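Putative glycosylhydrolase (PDB 3S5Q) is probably a carbohydrate-active hydrolase of the 3-keto-disaccharide hydrolase family, with a concanavalin A-like beta-sandwich fold and no established substrate. Local coordinates at residues A[57-62]-A[191-196]; A[79-84]-A[91-96]; A[87-92]-A[177-182]; A[115-120]-A[155-160]. All blocks are in the same frame, centred on the assembly; numbering follows the deposited sequence.

How the interactions relate
The four contacts lie in one concanavalin A-like beta sandwich. Interactions 1 and 2, with centres about 8 Å apart, meet in the five-stranded sheet, where strands 192-195 and 75-82 are neighbours and strand 93-98 forms an edge. Interaction 3, its centre about 9 Å from that of interaction 2, shares S91 and S92 with it and ties the hairpin loop to a later surface loop. Interaction 4, its centre about 13 Å from that of interaction 2, lays loop 115-120 between strand 93-98 and strand 154-160 of the eight-stranded sheet. Along the chain, interactions 2, 3 and 4 all fall inside the loop closed by interaction 1. Distant parts of the sequence are thus gathered into one domain.

Interaction 1. Residues A[57-62]-A[191-196]; sequences VQYENF and GYIGLQ
Q58 lies against Y192 where the loop between strands 53-55 and 62-70 meets strand 192-195 of the beta sandwich. Its CB rests on the backbone of G191, 3.6 Å from G191 C. CG then sits over the centre of the Y192 ring, 3.7 Å from the centroid and 9° off the ring normal, a well-centred CH-pi contact. The first torsion brings CG to this place: it lies anti to the carbonyl carbon (chi1 -63°), and the chain runs extended beyond it. At the tip, OE1 turns back to G191 CA, while NE2 lies 3.5 Å from Y192 OH. The amide and ring planes are 50° apart, so the two flat groups do not stack. K85 makes a cation-pi contact with the same tyrosine.

The backbones are joined by a single antiparallel bridge, the hydrogen-bonded pair Y59 and G191. Y59 N donates to G191 O at 2.7 Å, and G191 N returns a bond to Y59 O at 3.1 Å. Each donor stands above the carbonyl plane it meets.

Next along the strand, I193 points toward residues 57-62, and its CD1 lies between Y59 and F62. L211 of strand 204-213 touches both Y59 and I193, which carries the packing into the other sheet. I193 CD1 is 3.7 Å from Y59 CD2 and stands over one face of the F62 ring, 4.0 Å from its centroid and displaced toward the rim.

Interaction 2. Residues A[79-84]-A[91-96]; sequences VIYCTD and SSIEIQ
I80 and I93 form the hydrogen-bonded pair of an antiparallel beta hairpin made by strands 75-82 and 93-98. I80 N donates to I93 O at 2.8 Å, and I93 N donates back to I80 O at 3.0 Å. Both bonds are close to straight. V79 and E94 follow as the non-hydrogen-bonded pair. At the other end, the chain turns a corner at Y81, and T83 N then reaches S91 O at 3.0 Å, which joins the two chain segments again beyond the corner.

CA-H...O contacts support these bonds. C82 CA is 3.3 Å from S91 O, and V79 CA approaches I93 O.

Van der Waals contacts differ on the two faces. On the I80 and I93 face, the two isoleucines cross at an angle, with I80 CG1 near I93 CB. Y81 lies alongside I93 and points the same way; its CD2 is 3.8 Å from I93 CD1. A142 of strand 135-143 touches I80 and Y81 on this inner side. On the other face, V79 CG2 packs against the aliphatic part and carboxylate end of E94. V79 CG1 presses on S92 CB at 3.4 Å, a tight carbon pair. Its first torsion places CG1 there, on the far side of CB from the backbone N (chi1 177°).

One polar side-chain end leaves the hairpin: Y81 OH bonds to G144 O, just after strand 135-143. Main-chain bonds therefore set the hairpin's pairing, while this hydroxyl ties the hairpin to the loop that follows a strand of the other sheet.

Interaction 3. Residues A[87-92]-A[177-182]; sequences NWIPSS and PEWLPI
W179 and I89 meet where the loop of hairpin 75-98 touches the loop before strand 192-195, on the surface of the sandwich. Residues 177-182 begin with a type I beta turn from P177 to L180, closed by a bond from L180 N to P177 O. P177 CB lies over the W179 ring centre, 3.4 Å above its plane, and supports the indole from one face.

W179 then offers its edge. I89 CG2 lies near the ring plane, 3.7 Å from W179 CD1, and also approaches W179 O at 3.4 Å. The W179 side chain leaves between its own backbone N and carbonyl carbon (chi1 63°), which sets CD1 beside the isoleucine.

L180 comes next. Its CD2 branch touches I89 twice, at 3.4 Å from I89 O and 3.7 Å from I89 CG2. H120, on the adjoining loop, also packs against this leucine. P181 adds a looser touch, with its CD 4.3 Å from P90 CB. I182 ends the contact by laying CG1 3.4 Å from P90 O.

The first loop is braced from within. W88 O accepts from S91 N and from S92 OG, which arrive from opposite faces of its carbonyl plane. S91 OG bonds to N87 O at 2.7 Å.

No hydrogen bond crosses between the loops. They are held by apolar carbons set against carbonyl oxygens and each other, so the fit depends on shape, with each loop braced in part by its own internal bonds.

Interaction 4. Residues A[115-120]-A[155-160]; sequences GSIYGH and HIVSAN. With EDO (1,2-ethanediol), chain E.
G115 O is buried against V157 CG2 at 3.4 Å and has no hydrogen-bonding partner in the model. This contact lies inside the concanavalin A-like sandwich, where loop 115-120 packs on strand 154-160, which pairs with strand 146-151 in the eight-stranded sheet. G115 CA also takes I156 CD1, at 3.7 Å. The bare CA of the glycine lets this methyl group come so close.

A classic beta bulge sets I156 and V157 together opposite I149. The bulge lets two consecutive side chains point toward the loop: I156 reaches G115, while V157 meets both G115 and I117. V157 CG1, trans to the main-chain N (chi1 -177°), meets I117 CD1 at 3.7 Å.

I117 is the main apolar side chain of the loop. It crosses V157 at a slant, and its CD1 also reaches A159 CB at 3.5 Å. I149 of the neighbouring strand and I93 and I95 of strand 93-98 pack on it too, so it bridges the two sheets. The loop keeps its form through a bond from H120 N to I117 O and another from H120 ND1 to Y118 O.

On the strand, an ethanediol, probably from the crystallisation liquor, lies near H155 and S158. Its O1 stands over one face of the H155 ring, and its O2 accepts a weak hydrogen bond from S158 N at 3.4 Å.

Interaction 1. Residues A[57-62]-A[191-196]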
loop_
_atom_site.group_PDB
_atom_site.type_symbol
_atom_site.label_atom_id
_atom_site.label_comp_id
_atom_site.label_asym_id
_atom_site.label_seq_id
_atom_site.Cartn_x
_atom_site.Cartn_y
_atom_site.Cartn_z
ATOM N N VAL A 57 -14.647 -5.621 -6.533
ATOM C CA VAL A 57 -15.075 -6.641 -5.569
ATOM C C VAL A 57 -14.309 -6.403 -4.266
ATOM O O VAL A 57 -13.244 -5.815 -4.273
ATOM C CB VAL A 57 -14.876 -8.118 -6.127
ATOM C CG1 VAL A 57 -15.198 -8.206 -7.618
ATOM C CG2 VAL A 57 -13.499 -8.624 -5.911
ATOM N N GLN A 58 -14.877 -6.844 -3.147
ATOM C CA GLN A 58 -14.253 -6.689 -1.849
ATOM C C GLN A 58 -13.463 -7.936 -1.519
ATOM O O GLN A 58 -13.800 -9.037 -1.972
ATOM C CB GLN A 58 -15.306 -6.462 -0.768
ATOM C CG GLN A 58 -16.088 -5.200 -0.967
ATOM C CD GLN A 58 -17.163 -4.997 0.065
ATOM O OE1 GLN A 58 -16.969 -5.253 1.242
ATOM N NE2 GLN A 58 -18.303 -4.482 -0.378
ATOM N N TYR A 59 -12.429 -7.750 -0.711
ATOM C CA TYR A 59 -11.498 -8.814 -0.375
ATOM C C TYR A 59 -11.251 -8.860 1.129
ATOM O O TYR A 59 -11.158 -7.821 1.794
ATOM C CB TYR A 59 -10.169 -8.604 -1.091
ATOM C CG TYR A 59 -10.222 -8.766 -2.598
ATOM C CD1 TYR A 59 -10.099 -10.030 -3.181
ATOM C CD2 TYR A 59 -10.337 -7.680 -3.433
ATOM C CE1 TYR A 59 -10.141 -10.221 -4.550
ATOM C CE2 TYR A 59 -10.354 -7.856 -4.830
ATOM C CZ TYR A 59 -10.282 -9.132 -5.369
ATOM O OH TYR A 59 -10.294 -9.311 -6.720
ATOM N N GLU A 60 -11.094 -10.080 1.624
ATOM C CA GLU A 60 -10.640 -10.371 2.985
ATOM C C GLU A 60 -9.678 -11.588 2.944
ATOM O O GLU A 60 -9.651 -12.334 1.970
ATOM C CB GLU A 60 -11.830 -10.674 3.900
ATOM C CG GLU A 60 -12.641 -11.835 3.443
ATOM C CD GLU A 60 -13.830 -12.113 4.345
ATOM O OE1 GLU A 60 -13.837 -11.554 5.480
ATOM O OE2 GLU A 60 -14.706 -12.932 3.919
ATOM N N ASN A 61 -8.873 -11.757 3.979
ATOM C CA ASN A 61 -8.012 -12.922 4.111
ATOM C C ASN A 61 -7.178 -13.162 2.864
ATOM O O ASN A 61 -7.344 -14.160 2.163
ATOM C CB ASN A 61 -8.876 -14.124 4.477
ATOM C CG ASN A 61 -9.529 -13.943 5.799
ATOM O OD1 ASN A 61 -8.880 -13.479 6.749
ATOM N ND2 ASN A 61 -10.827 -14.292 5.896
ATOM N N PHE A 62 -6.333 -12.184 2.562
ATOM C CA PHE A 62 -5.532 -12.167 1.314
ATOM C C PHE A 62 -4.098 -11.728 1.532
ATOM O O PHE A 62 -3.726 -11.190 2.598
ATOM C CB PHE A 62 -6.162 -11.234 0.227
ATOM C CG PHE A 62 -6.259 -9.782 0.652
ATOM C CD1 PHE A 62 -5.201 -8.911 0.442
ATOM C CD2 PHE A 62 -7.414 -9.282 1.246
ATOM C CE1 PHE A 62 -5.258 -7.608 0.861
ATOM C CE2 PHE A 62 -7.507 -7.948 1.659
ATOM C CZ PHE A 62 -6.415 -7.094 1.454
ATOM N N GLY A 191 -13.109 -5.446 2.446
ATOM C CA GLY A 191 -13.397 -4.251 1.718
ATOM C C GLY A 191 -12.755 -4.222 0.354
ATOM O O GLY A 191 -12.050 -5.137 -0.026
ATOM N N TYR A 192 -13.013 -3.134 -0.363
ATOM C CA TYR A 192 -12.377 -2.873 -1.639
ATOM C C TYR A 192 -10.897 -2.652 -1.374
ATOM O O TYR A 192 -10.500 -2.215 -0.281
ATOM C CB TYR A 192 -12.990 -1.624 -2.316
ATOM C CG TYR A 192 -14.449 -1.803 -2.572
ATOM C CD1 TYR A 192 -14.891 -2.595 -3.624
ATOM C CD2 TYR A 192 -15.398 -1.257 -1.713
ATOM C CE1 TYR A 192 -16.243 -2.795 -3.824
ATOM C CE2 TYR A 192 -16.742 -1.430 -1.923
ATOM C CZ TYR A 192 -17.158 -2.223 -2.964
ATOM O OH TYR A 192 -18.510 -2.391 -3.190
ATOM N N ILE A 193 -10.096 -2.928 -2.399
ATOM C CA ILE A 193 -8.676 -2.605 -2.375
ATOM C C ILE A 193 -8.464 -1.459 -3.365
ATOM O O ILE A 193 -9.058 -1.457 -4.430
ATOM C CB ILE A 193 -7.794 -3.819 -2.778
ATOM C CG1 ILE A 193 -7.834 -4.928 -1.718
ATOM C CG2 ILE A 193 -6.363 -3.341 -3.069
ATOM C CD1 ILE A 193 -7.146 -6.224 -2.144
ATOM N N GLY A 194 -7.633 -0.490 -2.985
ATOM C CA GLY A 194 -7.305 0.641 -3.844
ATOM C C GLY A 194 -5.854 1.014 -3.806
ATOM O O GLY A 194 -5.139 0.714 -2.840
ATOM N N LEU A 195 -5.416 1.656 -4.887
ATOM C CA LEU A 195 -4.175 2.392 -4.929
ATOM C C LEU A 195 -4.467 3.903 -4.939
ATOM O O LEU A 195 -5.219 4.411 -5.787
ATOM C CB LEU A 195 -3.395 2.020 -6.173
ATOM C CG LEU A 195 -3.229 0.544 -6.422
ATOM C CD1 LEU A 195 -2.495 0.392 -7.738
ATOM C CD2 LEU A 195 -2.497 -0.160 -5.212
ATOM N N GLN A 196 -3.882 4.617 -3.980
ATOM C CA GLN A 196 -4.001 6.056 -3.952
ATOM C C GLN A 196 -3.310 6.568 -5.220
ATOM O O GLN A 196 -2.396 5.939 -5.711
ATOM C CB GLN A 196 -3.363 6.649 -2.687
ATOM C CG GLN A 196 -3.740 8.137 -2.460
ATOM C CD GLN A 196 -3.100 8.794 -1.209
ATOM O OE1 GLN A 196 -2.392 8.150 -0.406
ATOM N NE2 GLN A 196 -3.373 10.089 -1.044
#

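Interaction 2. Residues A[79-84]-A[91-96]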
loop_
_atom_site.group_PDB
_atom_site.type_symbol
_atom_site.label_atom_id
_atom_site.label_comp_id
_atom_site.label_asym_id
_atom_site.label_seq_id
_atom_site.Cartn_x
_atom_site.Cartn_y
_atom_site.Cartn_z
ATOM N N VAL A 79 -4.613 0.998 -0.171
ATOM C CA VAL A 79 -5.741 1.085 0.711
ATOM C C VAL A 79 -6.440 -0.287 0.786
ATOM O O VAL A 79 -6.788 -0.888 -0.232
ATOM C CB VAL A 79 -6.705 2.187 0.193
ATOM C CG1 VAL A 79 -7.987 2.278 1.083
ATOM C CG2 VAL A 79 -5.977 3.577 0.074
ATOM N N ILE A 80 -6.634 -0.797 1.995
ATOM C CA ILE A 80 -7.328 -2.065 2.162
ATOM C C ILE A 80 -8.535 -1.868 3.083
ATOM O O ILE A 80 -8.677 -0.822 3.727
ATOM C CB ILE A 80 -6.391 -3.169 2.681
ATOM C CG1 ILE A 80 -5.889 -2.843 4.113
ATOM C CG2 ILE A 80 -5.243 -3.392 1.662
ATOM C CD1 ILE A 80 -5.132 -3.950 4.870
ATOM N N TYR A 81 -9.415 -2.853 3.064
ATOM C CA TYR A 81 -10.583 -2.883 3.916
ATOM C C TYR A 81 -11.462 -1.630 3.721
ATOM O O TYR A 81 -12.019 -1.096 4.679
ATOM C CB TYR A 81 -10.140 -3.018 5.352
ATOM C CG TYR A 81 -9.346 -4.274 5.712
ATOM C CD1 TYR A 81 -9.267 -5.386 4.861
ATOM C CD2 TYR A 81 -8.810 -4.406 7.003
ATOM C CE1 TYR A 81 -8.593 -6.556 5.250
ATOM C CE2 TYR A 81 -8.158 -5.552 7.396
ATOM C CZ TYR A 81 -8.053 -6.624 6.526
ATOM O OH TYR A 81 -7.405 -7.755 6.957
ATOM N N CYS A 82 -11.569 -1.154 2.480
ATOM C CA CYS A 82 -12.371 0.054 2.210
ATOM C C CYS A 82 -13.844 -0.282 2.086
ATOM O O CYS A 82 -14.256 -1.026 1.202
ATOM C CB CYS A 82 -11.917 0.759 0.937
ATOM S SG CYS A 82 -12.818 2.304 0.663
ATOM N N THR A 83 -14.654 0.281 2.962
ATOM C CA THR A 83 -16.089 -0.005 2.932
ATOM C C THR A 83 -16.890 1.074 2.193
ATOM O O THR A 83 -18.105 0.923 2.002
ATOM C CB THR A 83 -16.589 -0.143 4.382
ATOM O OG1 THR A 83 -16.259 1.059 5.077
ATOM C CG2 THR A 83 -15.899 -1.333 5.034
ATOM N N ASP A 84 -16.232 2.191 1.850
ATOM C CA ASP A 84 -16.894 3.308 1.151
ATOM C C ASP A 84 -15.851 4.012 0.323
ATOM O O ASP A 84 -15.010 4.734 0.858
ATOM C CB ASP A 84 -17.527 4.273 2.144
ATOM C CG ASP A 84 -18.367 5.364 1.476
ATOM O OD1 ASP A 84 -18.053 5.837 0.345
ATOM O OD2 ASP A 84 -19.348 5.774 2.129
ATOM N N SER A 91 -12.879 5.303 6.174
ATOM C CA SER A 91 -13.567 4.060 5.926
ATOM C C SER A 91 -12.619 3.017 5.384
ATOM O O SER A 91 -13.047 2.133 4.644
ATOM C CB SER A 91 -14.691 4.266 4.905
ATOM O OG SER A 91 -15.455 5.421 5.179
ATOM N N SER A 92 -11.329 3.133 5.710
ATOM C CA SER A 92 -10.352 2.191 5.212
ATOM C C SER A 92 -9.083 2.241 6.042
ATOM O O SER A 92 -8.933 3.092 6.944
ATOM C CB SER A 92 -10.049 2.495 3.741
ATOM O OG SER A 92 -9.428 3.749 3.667
ATOM N N ILE A 93 -8.185 1.309 5.732
ATOM C CA ILE A 93 -6.853 1.291 6.293
ATOM C C ILE A 93 -5.814 1.486 5.147
ATOM O O ILE A 93 -5.793 0.745 4.151
ATOM C CB ILE A 93 -6.578 0.014 7.079
ATOM C CG1 ILE A 93 -7.666 -0.152 8.175
ATOM C CG2 ILE A 93 -5.134 0.100 7.646
ATOM C CD1 ILE A 93 -7.539 -1.410 9.003
ATOM N N GLU A 94 -5.002 2.517 5.293
ATOM C CA GLU A 94 -3.978 2.792 4.300
ATOM C C GLU A 94 -2.572 2.407 4.756
ATOM O O GLU A 94 -2.162 2.714 5.883
ATOM C CB GLU A 94 -3.986 4.233 3.860
ATOM C CG GLU A 94 -3.130 4.420 2.593
ATOM C CD GLU A 94 -3.181 5.786 1.965
ATOM O OE1 GLU A 94 -3.437 6.761 2.690
ATOM O OE2 GLU A 94 -2.931 5.866 0.724
ATOM N N ILE A 95 -1.861 1.730 3.841
ATOM C CA ILE A 95 -0.449 1.424 3.941
ATOM C C ILE A 95 0.243 2.500 3.111
ATOM O O ILE A 95 -0.009 2.618 1.929
ATOM C CB ILE A 95 -0.135 0.067 3.374
ATOM C CG1 ILE A 95 -1.019 -1.007 4.019
ATOM C CG2 ILE A 95 1.339 -0.300 3.536
ATOM C CD1 ILE A 95 -1.180 -0.888 5.510
ATOM N N GLN A 96 1.085 3.292 3.752
ATOM C CA GLN A 96 1.778 4.414 3.090
ATOM C C GLN A 96 2.802 3.963 2.037
ATOM O O GLN A 96 3.534 2.975 2.211
ATOM C CB GLN A 96 2.501 5.241 4.158
ATOM C CG GLN A 96 3.284 6.520 3.682
ATOM C CD GLN A 96 2.390 7.644 3.230
ATOM O OE1 GLN A 96 1.372 7.401 2.592
ATOM N NE2 GLN A 96 2.764 8.908 3.555
#

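Interaction 3. Residues A[87-92]-A[177-182]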
loop_
_atom_site.group_PDB
_atom_site.type_symbol
_atom_site.label_atom_id
_atom_site.label_comp_id
_atom_site.label_asym_id
_atom_site.label_seq_id
_atom_site.Cartn_x
_atom_site.Cartn_y
_atom_site.Cartn_z
ATOM N N ASN A 87 -16.043 7.917 0.451
ATOM C CA ASN A 87 -15.582 8.506 1.676
ATOM C C ASN A 87 -14.489 7.610 2.238
ATOM O O ASN A 87 -14.609 7.155 3.351
ATOM C CB ASN A 87 -16.804 8.623 2.622
ATOM C CG ASN A 87 -16.503 9.353 3.897
ATOM O OD1 ASN A 87 -15.611 10.181 3.937
ATOM N ND2 ASN A 87 -17.263 9.041 4.971
ATOM N N TRP A 88 -13.427 7.341 1.465
ATOM C CA TRP A 88 -12.484 6.273 1.821
ATOM C C TRP A 88 -11.599 6.599 3.030
ATOM O O TRP A 88 -11.180 5.696 3.742
ATOM C CB TRP A 88 -11.599 5.836 0.632
ATOM C CG TRP A 88 -10.616 6.886 0.156
ATOM C CD1 TRP A 88 -10.865 7.885 -0.726
ATOM C CD2 TRP A 88 -9.252 7.020 0.550
ATOM N NE1 TRP A 88 -9.730 8.653 -0.911
ATOM C CE2 TRP A 88 -8.723 8.134 -0.140
ATOM C CE3 TRP A 88 -8.425 6.312 1.423
ATOM C CZ2 TRP A 88 -7.396 8.553 0.020
ATOM C CZ3 TRP A 88 -7.114 6.718 1.581
ATOM C CH2 TRP A 88 -6.607 7.834 0.893
ATOM N N ILE A 89 -11.345 7.872 3.291
ATOM C CA ILE A 89 -10.343 8.202 4.306
ATOM C C ILE A 89 -10.688 7.596 5.690
ATOM O O ILE A 89 -9.865 6.922 6.258
ATOM C CB ILE A 89 -10.044 9.714 4.359
ATOM C CG1 ILE A 89 -9.239 10.113 3.106
ATOM C CG2 ILE A 89 -9.263 10.067 5.680
ATOM C CD1 ILE A 89 -9.248 11.647 2.798
ATOM N N PRO A 90 -11.891 7.844 6.221
ATOM C CA PRO A 90 -12.274 7.263 7.499
ATOM C C PRO A 90 -12.862 5.869 7.378
ATOM O O PRO A 90 -13.296 5.331 8.397
ATOM C CB PRO A 90 -13.365 8.214 7.976
ATOM C CG PRO A 90 -13.962 8.697 6.700
ATOM C CD PRO A 90 -12.841 8.892 5.819
ATOM N N SER A 91 -12.879 5.303 6.174
ATOM C CA SER A 91 -13.567 4.060 5.926
ATOM C C SER A 91 -12.619 3.017 5.384
ATOM O O SER A 91 -13.047 2.133 4.644
ATOM C CB SER A 91 -14.691 4.266 4.905
ATOM O OG SER A 91 -15.455 5.421 5.179
ATOM N N SER A 92 -11.329 3.133 5.710
ATOM C CA SER A 92 -10.352 2.191 5.212
ATOM C C SER A 92 -9.083 2.241 6.042
ATOM O O SER A 92 -8.933 3.092 6.944
ATOM C CB SER A 92 -10.049 2.495 3.741
ATOM O OG SER A 92 -9.428 3.749 3.667
ATOM N N PRO A 177 -3.863 10.677 13.452
ATOM C CA PRO A 177 -4.373 11.845 12.736
ATOM C C PRO A 177 -5.864 12.052 12.947
ATOM O O PRO A 177 -6.633 11.069 12.982
ATOM C CB PRO A 177 -4.027 11.558 11.263
ATOM C CG PRO A 177 -2.816 10.660 11.344
ATOM C CD PRO A 177 -3.074 9.787 12.568
ATOM N N GLU A 178 -6.233 13.322 13.127
ATOM C CA GLU A 178 -7.611 13.732 13.468
ATOM C C GLU A 178 -8.637 13.210 12.474
ATOM O O GLU A 178 -9.790 12.915 12.838
ATOM C CB GLU A 178 -7.751 15.270 13.526
ATOM N N TRP A 179 -8.202 13.107 11.219
ATOM C CA TRP A 179 -9.040 12.701 10.099
ATOM C C TRP A 179 -9.170 11.160 9.939
ATOM O O TRP A 179 -9.806 10.694 8.988
ATOM C CB TRP A 179 -8.510 13.382 8.800
ATOM C CG TRP A 179 -7.121 12.992 8.390
ATOM C CD1 TRP A 179 -6.764 11.943 7.575
ATOM C CD2 TRP A 179 -5.898 13.659 8.731
ATOM N NE1 TRP A 179 -5.394 11.888 7.436
ATOM C CE2 TRP A 179 -4.836 12.935 8.116
ATOM C CE3 TRP A 179 -5.590 14.752 9.533
ATOM C CZ2 TRP A 179 -3.497 13.285 8.267
ATOM C CZ3 TRP A 179 -4.211 15.133 9.660
ATOM C CH2 TRP A 179 -3.206 14.408 9.038
ATOM N N LEU A 180 -8.568 10.388 10.867
ATOM C CA LEU A 180 -8.699 8.932 10.925
ATOM C C LEU A 180 -9.311 8.539 12.291
ATOM O O LEU A 180 -8.610 7.993 13.153
ATOM C CB LEU A 180 -7.329 8.246 10.721
ATOM C CG LEU A 180 -6.542 8.593 9.438
ATOM C CD1 LEU A 180 -5.133 7.915 9.456
ATOM C CD2 LEU A 180 -7.352 8.207 8.191
ATOM N N PRO A 181 -10.612 8.847 12.489
ATOM C CA PRO A 181 -11.174 8.825 13.852
ATOM C C PRO A 181 -11.691 7.467 14.338
ATOM O O PRO A 181 -12.000 7.339 15.515
ATOM C CB PRO A 181 -12.329 9.866 13.785
ATOM C CG PRO A 181 -12.718 9.943 12.334
ATOM C CD PRO A 181 -11.467 9.590 11.539
ATOM N N ILE A 182 -11.823 6.476 13.455
ATOM C CA ILE A 182 -12.483 5.249 13.850
ATOM C C ILE A 182 -11.476 4.332 14.507
ATOM O O ILE A 182 -10.442 4.082 13.920
ATOM C CB ILE A 182 -13.139 4.511 12.654
ATOM C CG1 ILE A 182 -13.911 5.502 11.746
ATOM C CG2 ILE A 182 -14.016 3.327 13.186
ATOM C CD1 ILE A 182 -14.941 6.313 12.451
#

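Interaction 4. Residues A[115-120]-A[155-160]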
loop_
_atom_site.group_PDB
_atom_site.type_symbol
_atom_site.label_atom_id
_atom_site.label_comp_id
_atom_site.label_asym_id
_atom_site.label_seq_id
_atom_site.Cartn_x
_atom_site.Cartn_y
_atom_site.Cartn_z
ATOM N N GLY A 115 5.481 2.245 4.129
ATOM C CA GLY A 115 5.255 0.939 4.745
ATOM C C GLY A 115 4.443 0.978 6.023
ATOM O O GLY A 115 4.014 -0.075 6.540
ATOM N N SER A 116 4.196 2.184 6.538
ATOM C CA SER A 116 3.433 2.313 7.772
ATOM C C SER A 116 1.978 1.957 7.508
ATOM O O SER A 116 1.470 2.118 6.384
ATOM C CB SER A 116 3.520 3.737 8.334
ATOM O OG SER A 116 2.964 4.680 7.437
ATOM N N ILE A 117 1.304 1.469 8.548
ATOM C CA ILE A 117 -0.147 1.497 8.607
ATOM C C ILE A 117 -0.327 2.950 9.010
ATOM O O ILE A 117 -0.094 3.339 10.166
ATOM C CB ILE A 117 -0.684 0.521 9.641
ATOM C CG1 ILE A 117 -0.376 -0.923 9.196
ATOM C CG2 ILE A 117 -2.216 0.721 9.894
ATOM C CD1 ILE A 117 -0.526 -1.944 10.291
ATOM N N TYR A 118 -0.599 3.772 8.013
ATOM C CA TYR A 118 -0.473 5.233 8.103
ATOM C C TYR A 118 -1.161 5.794 9.368
ATOM O O TYR A 118 -2.324 5.531 9.598
ATOM C CB TYR A 118 -1.056 5.883 6.823
ATOM C CG TYR A 118 -0.989 7.374 6.841
ATOM C CD1 TYR A 118 0.211 8.025 6.607
ATOM C CD2 TYR A 118 -2.125 8.149 7.112
ATOM C CE1 TYR A 118 0.313 9.369 6.646
ATOM C CE2 TYR A 118 -2.032 9.563 7.139
ATOM C CZ TYR A 118 -0.805 10.157 6.903
ATOM O OH TYR A 118 -0.657 11.538 6.910
ATOM N N GLY A 119 -0.407 6.559 10.165
ATOM C CA GLY A 119 -0.951 7.263 11.345
ATOM C C GLY A 119 -1.157 6.381 12.572
ATOM O O GLY A 119 -1.513 6.903 13.651
ATOM N N HIS A 120 -0.879 5.072 12.436
ATOM C CA HIS A 120 -1.103 4.082 13.481
ATOM C C HIS A 120 0.123 3.260 13.906
ATOM O O HIS A 120 0.312 3.000 15.104
ATOM C CB HIS A 120 -2.271 3.111 13.072
ATOM C CG HIS A 120 -3.586 3.830 12.864
ATOM N ND1 HIS A 120 -3.821 4.665 11.782
ATOM C CD2 HIS A 120 -4.717 3.863 13.622
ATOM C CE1 HIS A 120 -5.038 5.182 11.889
ATOM N NE2 HIS A 120 -5.615 4.693 12.987
ATOM N N HIS A 155 10.475 -7.803 6.962
ATOM C CA HIS A 155 9.188 -7.769 7.676
ATOM C C HIS A 155 9.107 -6.528 8.590
ATOM O O HIS A 155 9.506 -6.580 9.762
ATOM C CB HIS A 155 9.043 -9.067 8.483
ATOM C CG HIS A 155 7.728 -9.232 9.170
ATOM N ND1 HIS A 155 7.553 -10.132 10.197
ATOM C CD2 HIS A 155 6.531 -8.626 8.984
ATOM C CE1 HIS A 155 6.290 -10.090 10.596
ATOM N NE2 HIS A 155 5.653 -9.173 9.890
ATOM N N ILE A 156 8.630 -5.407 8.037
ATOM C CA ILE A 156 8.718 -4.128 8.738
ATOM C C ILE A 156 7.545 -3.845 9.702
ATOM O O ILE A 156 7.685 -3.059 10.645
ATOM C CB ILE A 156 8.903 -2.931 7.762
ATOM C CG1 ILE A 156 7.879 -2.964 6.638
ATOM C CG2 ILE A 156 10.355 -2.895 7.194
ATOM C CD1 ILE A 156 7.728 -1.590 5.923
ATOM N N VAL A 157 6.391 -4.452 9.463
ATOM C CA VAL A 157 5.222 -4.162 10.290
ATOM C C VAL A 157 4.468 -5.431 10.559
ATOM O O VAL A 157 4.249 -6.244 9.666
ATOM C CB VAL A 157 4.260 -3.062 9.649
ATOM C CG1 VAL A 157 3.040 -2.706 10.588
ATOM C CG2 VAL A 157 5.008 -1.835 9.269
ATOM N N SER A 158 4.095 -5.600 11.818
ATOM C CA SER A 158 3.180 -6.656 12.243
ATOM C C SER A 158 2.278 -5.954 13.242
ATOM O O SER A 158 2.761 -5.342 14.205
ATOM C CB SER A 158 3.905 -7.827 12.892
ATOM O OG SER A 158 3.021 -8.940 13.050
ATOM N N ALA A 159 0.980 -5.988 12.989
ATOM C CA ALA A 159 0.034 -5.290 13.827
ATOM C C ALA A 159 -1.253 -6.095 13.981
ATOM O O ALA A 159 -1.751 -6.711 13.021
ATOM C CB ALA A 159 -0.202 -3.839 13.243
ATOM N N ASN A 160 -1.754 -6.153 15.215
ATOM C CA ASN A 160 -3.063 -6.736 15.494
ATOM C C ASN A 160 -4.042 -5.583 15.784
ATOM O O ASN A 160 -3.907 -4.889 16.815
ATOM C CB ASN A 160 -2.939 -7.674 16.682
ATOM C CG ASN A 160 -4.271 -8.209 17.161
ATOM O OD1 ASN A 160 -5.315 -8.103 16.483
ATOM N ND2 ASN A 160 -4.240 -8.814 18.347
HETATM C C1 EDO E . 7.519 -6.347 13.053
HETATM O O1 EDO E . 7.967 -7.695 13.322
HETATM C C2 EDO E . 7.319 -5.467 14.297
HETATM O O2 EDO E . 6.330 -4.445 14.058
#